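PDB 5LP0: epsin 1 from Danio rerio, which probably binds membranes rich in phosphatidylinositol 4,5-bisphosphate, changes their curvature and helps clathrin-coated invaginations form during receptor-mediated endocytosis. Local coordinates for residues A[44-47]-A[48-52]; A[86-89]-A[90-94]; A[125-128]-A[129-133]. All coordinates share one frame; numbering follows the deposited sequence.

Overall arrangement
The three contacts follow one another along the chain of an all-helical ENTH domain. Interactions 1 and 2 touch, with centres about 12 Å apart. Trp49 of helix 38-51 lies against 86-94, its CZ3 being 3.6 Å from Ala90 CB. Leu52 and Leu94 also meet there. Interaction 3, on helix 125-139, stands apart. Its centre is about 23 Å from that of interaction 1 and about 20 Å from that of interaction 2. Interaction 1 holds Arg51, which probably binds phosphatidylinositol 4,5-bisphosphate together with Arg13, Asn18 and His61. The side chain of Ala90 in interaction 2 is about 11 Å from that of Arg51. Interaction 3 lies away from this site.

Interaction 1 of 3, residues A[44-47]-A[48-52]; sequences IMSM and VWKRL
Met47 reaches Arg51 because its CG stands opposite the backbone N (chi1 -166°) and the chain then bends at chi2 and chi3. These turns carry the methyl CE along the helix to the arginine one turn further on. Met47 CE lies 3.7 Å from Arg51 NE and 3.8 Å from Arg51 CG. It approaches the guanidinium obliquely, and the two side chains run across one another. Met45 and Trp49 pair differently. Their side chains lie alongside each other and point the same way. Met45 CE ends 3.9 Å from NE1 of the Trp49 indole. The Trp49 CD1 sits 3.0 Å from Met45 O, and this same oxygen accepts the nearly straight hydrogen bond from Trp49 N (176°). The indole NE1 is hydrogen-bonded to Gln83 of helix 78-86, which should limit the turning of the ring. On a more exposed side, the extended Lys50 chain brings CE to 3.8 Å from Ser46 OG. Ile44 CG2 and Val48 CG2 make a looser apolar contact at 4.2 Å. Ile44 also packs on Val12 of helix 8-15, and Val48 on Met69 of helix 59-75. Regular i to i+4 backbone bonds hold these pairs one turn apart. Arg51 NH1 is hydrogen-bonded to Thr16 OG1. The arginine has a methyl beside NE and a hydroxyl bonded to NH1, which probably limits its movement. It lies close to Arg13 and His61, so this chemistry is consistent with a basic site for the phosphates of the inositol lipid.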
loop_
_atom_site.group_PDB
_atom_site.type_symbol
_atom_site.label_atom_id
_atom_site.label_comp_id
_atom_site.label_asym_id
_atom_site.label_seq_id
_atom_site.Cartn_x
_atom_site.Cartn_y
_atom_site.Cartn_z
ATOM N N ILE A 44 -10.046 3.019 3.439
ATOM C CA ILE A 44 -8.599 2.944 3.255
ATOM C C ILE A 44 -8.337 2.017 2.088
ATOM O O ILE A 44 -7.649 2.373 1.140
ATOM C CB ILE A 44 -7.917 2.420 4.533
ATOM C CG1 ILE A 44 -7.891 3.526 5.572
ATOM C CG2 ILE A 44 -6.467 1.903 4.241
ATOM C CD1 ILE A 44 -7.621 3.041 6.982
ATOM N N MET A 45 -8.935 0.853 2.103
ATOM C CA MET A 45 -8.634 -0.152 1.118
ATOM C C MET A 45 -9.112 0.308 -0.247
ATOM O O MET A 45 -8.406 0.125 -1.246
ATOM C CB MET A 45 -9.261 -1.481 1.494
ATOM C CG MET A 45 -8.615 -2.083 2.732
ATOM S SD MET A 45 -6.837 -2.446 2.662
ATOM C CE MET A 45 -6.826 -3.884 1.581
ATOM N N SER A 46 -10.264 0.956 -0.318
ATOM C CA SER A 46 -10.752 1.412 -1.606
ATOM C C SER A 46 -9.742 2.384 -2.211
ATOM O O SER A 46 -9.400 2.279 -3.413
ATOM C CB SER A 46 -12.113 2.091 -1.444
ATOM O OG SER A 46 -12.519 2.613 -2.686
ATOM N N MET A 47 -9.278 3.336 -1.402
ATOM C CA MET A 47 -8.325 4.319 -1.895
ATOM C C MET A 47 -6.992 3.678 -2.291
ATOM O O MET A 47 -6.374 4.067 -3.279
ATOM C CB MET A 47 -8.129 5.433 -0.868
ATOM C CG MET A 47 -7.409 6.647 -1.451
ATOM S SD MET A 47 -8.403 7.475 -2.732
ATOM C CE MET A 47 -7.287 7.512 -4.135
ATOM N N VAL A 48 -6.535 2.675 -1.565
ATOM C CA VAL A 48 -5.283 2.028 -1.908
ATOM C C VAL A 48 -5.414 1.310 -3.245
ATOM O O VAL A 48 -4.522 1.435 -4.106
ATOM C CB VAL A 48 -4.794 1.065 -0.786
ATOM C CG1 VAL A 48 -3.523 0.345 -1.239
ATOM C CG2 VAL A 48 -4.490 1.819 0.518
ATOM N N TRP A 49 -6.479 0.556 -3.460
ATOM C CA TRP A 49 -6.702 -0.130 -4.733
ATOM C C TRP A 49 -6.817 0.857 -5.888
ATOM O O TRP A 49 -6.299 0.584 -6.990
ATOM C CB TRP A 49 -7.930 -1.055 -4.688
ATOM C CG TRP A 49 -7.823 -2.220 -3.725
ATOM C CD1 TRP A 49 -8.658 -2.486 -2.674
ATOM C CD2 TRP A 49 -6.848 -3.280 -3.736
ATOM N NE1 TRP A 49 -8.253 -3.623 -2.034
ATOM C CE2 TRP A 49 -7.144 -4.130 -2.653
ATOM C CE3 TRP A 49 -5.759 -3.590 -4.557
ATOM C CZ2 TRP A 49 -6.382 -5.271 -2.355
ATOM C CZ3 TRP A 49 -4.999 -4.711 -4.269
ATOM C CH2 TRP A 49 -5.319 -5.551 -3.175
ATOM N N LYS A 50 -7.419 2.018 -5.651
ATOM C CA LYS A 50 -7.477 3.042 -6.685
ATOM C C LYS A 50 -6.077 3.518 -7.053
ATOM O O LYS A 50 -5.740 3.611 -8.233
ATOM C CB LYS A 50 -8.310 4.223 -6.221
ATOM C CG LYS A 50 -9.817 3.951 -6.233
ATOM C CD LYS A 50 -10.621 5.168 -5.753
ATOM C CE LYS A 50 -12.136 4.867 -5.668
ATOM N NZ LYS A 50 -12.859 5.996 -5.030
ATOM N N ARG A 51 -5.235 3.800 -6.063
ATOM C CA ARG A 51 -3.895 4.292 -6.341
ATOM C C ARG A 51 -3.070 3.204 -7.039
ATOM O O ARG A 51 -2.266 3.503 -7.914
ATOM C CB ARG A 51 -3.226 4.764 -5.042
ATOM C CG ARG A 51 -3.830 6.089 -4.499
ATOM C CD ARG A 51 -3.220 7.263 -5.273
ATOM N NE ARG A 51 -3.997 8.511 -5.394
ATOM C CZ ARG A 51 -3.713 9.654 -4.770
ATOM N NH1 ARG A 51 -2.746 9.716 -3.872
ATOM N NH2 ARG A 51 -4.438 10.743 -5.000
ATOM N N LEU A 52 -3.320 1.941 -6.706
ATOM C CA LEU A 52 -2.642 0.815 -7.332
ATOM C C LEU A 52 -3.061 0.596 -8.791
ATOM O O LEU A 52 -2.419 -0.180 -9.506
ATOM C CB LEU A 52 -2.910 -0.473 -6.535
ATOM C CG LEU A 52 -2.164 -0.609 -5.204
ATOM C CD1 LEU A 52 -2.687 -1.810 -4.449
ATOM C CD2 LEU A 52 -0.643 -0.728 -5.372
#

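Interaction 2 of 3, residues A[86-89]-A[90-94]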
loop_
_atom_site.group_PDB
_atom_site.type_symbol
_atom_site.label_atom_id
_atom_site.label_comp_id
_atom_site.label_asym_id
_atom_site.label_seq_id
_atom_site.Cartn_x
_atom_site.Cartn_y
_atom_site.Cartn_z
ATOM N N GLU A 86 -7.362 -12.031 -1.476
ATOM C CA GLU A 86 -8.594 -12.117 -2.271
ATOM C C GLU A 86 -8.482 -11.346 -3.592
ATOM O O GLU A 86 -9.074 -11.729 -4.600
ATOM C CB GLU A 86 -9.810 -11.580 -1.499
ATOM C CG GLU A 86 -10.389 -12.513 -0.470
ATOM C CD GLU A 86 -11.574 -11.886 0.258
ATOM O OE1 GLU A 86 -11.981 -10.753 -0.091
ATOM O OE2 GLU A 86 -12.098 -12.528 1.185
ATOM N N ASN A 87 -7.754 -10.236 -3.559
ATOM C CA ASN A 87 -7.604 -9.378 -4.726
ATOM C C ASN A 87 -6.203 -9.442 -5.294
ATOM O O ASN A 87 -5.671 -8.434 -5.757
ATOM C CB ASN A 87 -7.953 -7.939 -4.381
ATOM C CG ASN A 87 -9.420 -7.750 -4.126
ATOM O OD1 ASN A 87 -9.871 -7.886 -2.998
ATOM N ND2 ASN A 87 -10.186 -7.438 -5.180
ATOM N N ILE A 88 -5.618 -10.639 -5.295
ATOM C CA ILE A 88 -4.204 -10.784 -5.634
ATOM C C ILE A 88 -3.893 -10.363 -7.077
ATOM O O ILE A 88 -2.783 -9.899 -7.348
ATOM C CB ILE A 88 -3.689 -12.203 -5.357
ATOM C CG1 ILE A 88 -2.171 -12.241 -5.440
ATOM C CG2 ILE A 88 -4.277 -13.219 -6.321
ATOM C CD1 ILE A 88 -1.511 -11.404 -4.372
ATOM N N TYR A 89 -4.846 -10.522 -7.997
ATOM C CA TYR A 89 -4.617 -10.148 -9.388
ATOM C C TYR A 89 -4.252 -8.669 -9.514
ATOM O O TYR A 89 -3.471 -8.298 -10.374
ATOM C CB TYR A 89 -5.848 -10.441 -10.269
ATOM C CG TYR A 89 -6.372 -11.861 -10.227
ATOM C CD1 TYR A 89 -5.519 -12.940 -10.238
ATOM C CD2 TYR A 89 -7.738 -12.110 -10.243
ATOM C CE1 TYR A 89 -6.011 -14.248 -10.212
ATOM C CE2 TYR A 89 -8.244 -13.412 -10.220
ATOM C CZ TYR A 89 -7.377 -14.469 -10.207
ATOM O OH TYR A 89 -7.869 -15.758 -10.190
ATOM N N ALA A 90 -4.840 -7.821 -8.666
ATOM C CA ALA A 90 -4.576 -6.387 -8.666
ATOM C C ALA A 90 -3.137 -6.063 -8.261
ATOM O O ALA A 90 -2.620 -5.007 -8.595
ATOM C CB ALA A 90 -5.550 -5.667 -7.743
ATOM N N VAL A 91 -2.479 -6.984 -7.558
ATOM C CA VAL A 91 -1.046 -6.834 -7.298
ATOM C C VAL A 91 -0.211 -7.510 -8.413
ATOM O O VAL A 91 0.742 -6.930 -8.926
ATOM C CB VAL A 91 -0.663 -7.403 -5.928
ATOM C CG1 VAL A 91 0.815 -7.115 -5.623
ATOM C CG2 VAL A 91 -1.555 -6.825 -4.851
ATOM N N GLN A 92 -0.600 -8.713 -8.815
ATOM C CA GLN A 92 0.131 -9.457 -9.849
ATOM C C GLN A 92 0.248 -8.679 -11.155
ATOM O O GLN A 92 1.273 -8.722 -11.812
ATOM C CB GLN A 92 -0.549 -10.806 -10.113
ATOM C CG GLN A 92 -0.357 -11.787 -9.001
ATOM C CD GLN A 92 -1.146 -13.060 -9.201
ATOM O OE1 GLN A 92 -2.084 -13.101 -9.994
ATOM N NE2 GLN A 92 -0.761 -14.111 -8.483
ATOM N N THR A 93 -0.793 -7.936 -11.520
ATOM C CA THR A 93 -0.784 -7.209 -12.774
ATOM C C THR A 93 0.349 -6.194 -12.790
ATOM O O THR A 93 0.835 -5.834 -13.861
ATOM C CB THR A 93 -2.128 -6.535 -13.031
ATOM O OG1 THR A 93 -2.141 -6.006 -14.342
ATOM C CG2 THR A 93 -2.442 -5.396 -12.040
ATOM N N LEU A 94 0.762 -5.745 -11.611
ATOM C CA LEU A 94 1.775 -4.704 -11.511
ATOM C C LEU A 94 3.186 -5.193 -11.851
ATOM O O LEU A 94 4.089 -4.383 -12.072
ATOM C CB LEU A 94 1.750 -4.067 -10.132
ATOM C CG LEU A 94 0.394 -3.434 -9.775
ATOM C CD1 LEU A 94 0.422 -2.871 -8.336
ATOM C CD2 LEU A 94 -0.018 -2.364 -10.770
#
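Ile88 and Gln92 form the close part of this contact, where the backbone is also most densely bonded. Ile88 O accepts two hydrogen bonds. Gln92 N bonds to Ile88 O at 2.9 Å, nearly straight. Val91 N also reaches Ile88 O at 2.9 Å, but this donor stands well above the carbonyl plane, 60° out of it. Ala90 N bonds to Asn87 O at 3.1 Å, and Ala90 CB rests 3.4 Å from that oxygen. Thr93 N bonds to Tyr89 O at 2.9 Å. The Gln92 chain crosses Ile88 at a slant, with CG and CD each 4.0 Å from Ile88 CG1. The turn about chi1 that sets Ile88 CG1 opposite its backbone N (-168°) places this carbon beside the glutamine. Replacing Gln92 by an alanine removes CG and CD and would probably leave a flank of Ile88 and the nearby edge of the Tyr89 ring less covered. Val91 is buried and packs on Leu118 and Val119 of helix 108-122 and on Trp49. The other side is looser. Tyr89 is exposed, and its ring runs beside the Gln92 chain. The end of the glutamine amide meets the ring edge at CD1, with the two planes 43° apart. Asn87 leaves helical angles after helix 78-86, and the chain turns at once into the short helix 89-92. The mixed i to i+3 and i to i+4 bonds fit such a tight start to a short helix within the all-helical ENTH fold.

Interaction 3 of 3, residues A[125-128]-A[129-133]; sequences EERL and REERI
Glu131 folds back along the helix toward Arg127, one turn earlier. Its CB lies 3.3 Å from Arg127 O. Glu131 CG comes closer still, 3.0 Å from Arg127 O, which also accepts the backbone bond from Glu131 N. A bend at chi2 (-75°) then turns the carboxylate out to the arginine side chain. At the tip, Glu131 OE2 accepts a hydrogen bond of 2.5 Å from a water. That water in turn accepts one of 2.7 Å from Arg127 NE, lying at the edge of the guanidinium and in its plane. Arg127 NH2 and Glu131 OE2 are 4.3 Å apart, too far for a salt bridge; the water bridges Arg127 NE and Glu131 OE2 instead. The other oxygen, OE1, forms a salt bridge with Lys74 of helix 59-75. Arg127 NH1 is hydrogen-bonded to Thr120 OG1. Elsewhere, Arg129 folds back to lay one face of its guanidinium over Glu126, with Arg129 NH2 3.5 Å from Glu126 CA. Helix 125-139 rests on helix 108-122 through Arg127 and Glu131, which both touch Leu121, and Arg132 NH1 bonds to Gly76 O just beyond helix 59-75.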
loop_
_atom_site.group_PDB
_atom_site.type_symbol
_atom_site.label_atom_id
_atom_site.label_comp_id
_atom_site.label_asym_id
_atom_site.label_seq_id
_atom_site.Cartn_x
_atom_site.Cartn_y
_atom_site.Cartn_z
ATOM N N GLU A 125 1.886 -17.674 4.059
ATOM C CA GLU A 125 1.284 -17.310 5.341
ATOM C C GLU A 125 2.271 -17.384 6.508
ATOM O O GLU A 125 2.179 -16.594 7.460
ATOM C CB GLU A 125 0.004 -18.122 5.579
ATOM C CG GLU A 125 -0.954 -18.020 4.388
ATOM C CD GLU A 125 -2.426 -18.110 4.765
ATOM O OE1 GLU A 125 -2.805 -17.647 5.861
ATOM O OE2 GLU A 125 -3.211 -18.637 3.949
ATOM N N GLU A 126 3.251 -18.283 6.425
ATOM C CA GLU A 126 4.329 -18.307 7.419
ATOM C C GLU A 126 5.151 -17.016 7.395
ATOM O O GLU A 126 5.431 -16.398 8.448
ATOM C CB GLU A 126 5.243 -19.503 7.182
ATOM C CG GLU A 126 6.412 -19.573 8.153
ATOM C CD GLU A 126 7.410 -20.664 7.809
ATOM O OE1 GLU A 126 7.836 -20.741 6.633
ATOM O OE2 GLU A 126 7.771 -21.440 8.720
ATOM N N ARG A 127 5.535 -16.606 6.191
ATOM C CA ARG A 127 6.249 -15.349 6.019
ATOM C C ARG A 127 5.425 -14.210 6.591
ATOM O O ARG A 127 5.960 -13.325 7.237
ATOM C CB ARG A 127 6.541 -15.079 4.544
ATOM C CG ARG A 127 7.658 -15.935 3.978
ATOM C CD ARG A 127 8.054 -15.479 2.588
ATOM N NE ARG A 127 8.554 -14.106 2.607
ATOM C CZ ARG A 127 8.673 -13.325 1.538
ATOM N NH1 ARG A 127 8.357 -13.790 0.335
ATOM N NH2 ARG A 127 9.136 -12.082 1.661
ATOM N N LEU A 128 4.122 -14.222 6.379
ATOM C CA LEU A 128 3.297 -13.148 6.901
ATOM C C LEU A 128 3.373 -13.105 8.438
ATOM O O LEU A 128 3.509 -12.032 9.010
ATOM C CB LEU A 128 1.855 -13.258 6.370
ATOM C CG LEU A 128 1.709 -12.962 4.859
ATOM C CD1 LEU A 128 0.472 -13.639 4.245
ATOM C CD2 LEU A 128 1.667 -11.457 4.560
ATOM N N ARG A 129 3.309 -14.262 9.104
ATOM C CA ARG A 129 3.418 -14.280 10.577
ATOM C C ARG A 129 4.733 -13.710 11.122
ATOM O O ARG A 129 4.743 -12.904 12.080
ATOM C CB ARG A 129 3.230 -15.689 11.127
ATOM C CG ARG A 129 1.803 -16.175 11.122
ATOM C CD ARG A 129 1.681 -17.435 11.956
ATOM N NE ARG A 129 2.653 -18.446 11.537
ATOM C CZ ARG A 129 2.449 -19.338 10.570
ATOM N NH1 ARG A 129 1.301 -19.365 9.899
ATOM N NH2 ARG A 129 3.402 -20.209 10.266
ATOM N N GLU A 130 5.845 -14.128 10.515
ATOM C CA GLU A 130 7.187 -13.663 10.876
ATOM C C GLU A 130 7.326 -12.152 10.667
ATOM O O GLU A 130 7.889 -11.398 11.515
ATOM C CB GLU A 130 8.221 -14.409 10.013
ATOM C CG GLU A 130 8.287 -15.909 10.308
ATOM C CD GLU A 130 8.699 -16.780 9.120
ATOM O OE1 GLU A 130 9.017 -16.260 8.023
ATOM O OE2 GLU A 130 8.710 -18.014 9.308
ATOM N N GLU A 131 6.807 -11.708 9.522
ATOM C CA GLU A 131 6.895 -10.312 9.137
ATOM C C GLU A 131 6.050 -9.506 10.100
ATOM O O GLU A 131 6.424 -8.407 10.451
ATOM C CB GLU A 131 6.407 -10.082 7.702
ATOM C CG GLU A 131 7.307 -10.721 6.648
ATOM C CD GLU A 131 8.603 -9.981 6.400
ATOM O OE1 GLU A 131 8.751 -8.833 6.882
ATOM O OE2 GLU A 131 9.472 -10.566 5.706
ATOM N N ARG A 132 4.929 -10.051 10.559
ATOM C CA ARG A 132 4.056 -9.306 11.468
ATOM C C ARG A 132 4.702 -9.091 12.832
ATOM O O ARG A 132 4.642 -8.018 13.365
ATOM C CB ARG A 132 2.725 -10.017 11.633
ATOM C CG ARG A 132 1.737 -9.281 12.505
ATOM C CD ARG A 132 0.381 -9.938 12.423
ATOM N NE ARG A 132 -0.634 -9.203 13.158
ATOM C CZ ARG A 132 -1.278 -8.143 12.682
ATOM N NH1 ARG A 132 -0.990 -7.661 11.482
ATOM N NH2 ARG A 132 -2.188 -7.563 13.426
ATOM N N ILE A 133 5.333 -10.114 13.388
ATOM C CA ILE A 133 6.054 -9.929 14.649
ATOM C C ILE A 133 7.103 -8.827 14.513
ATOM O O ILE A 133 7.162 -7.902 15.344
ATOM C CB ILE A 133 6.705 -11.221 15.077
ATOM C CG1 ILE A 133 5.631 -12.187 15.591
ATOM C CG2 ILE A 133 7.755 -10.961 16.192
ATOM C CD1 ILE A 133 6.158 -13.603 15.874
HETATM O O HOH W 1 9.259 -12.938 4.917
#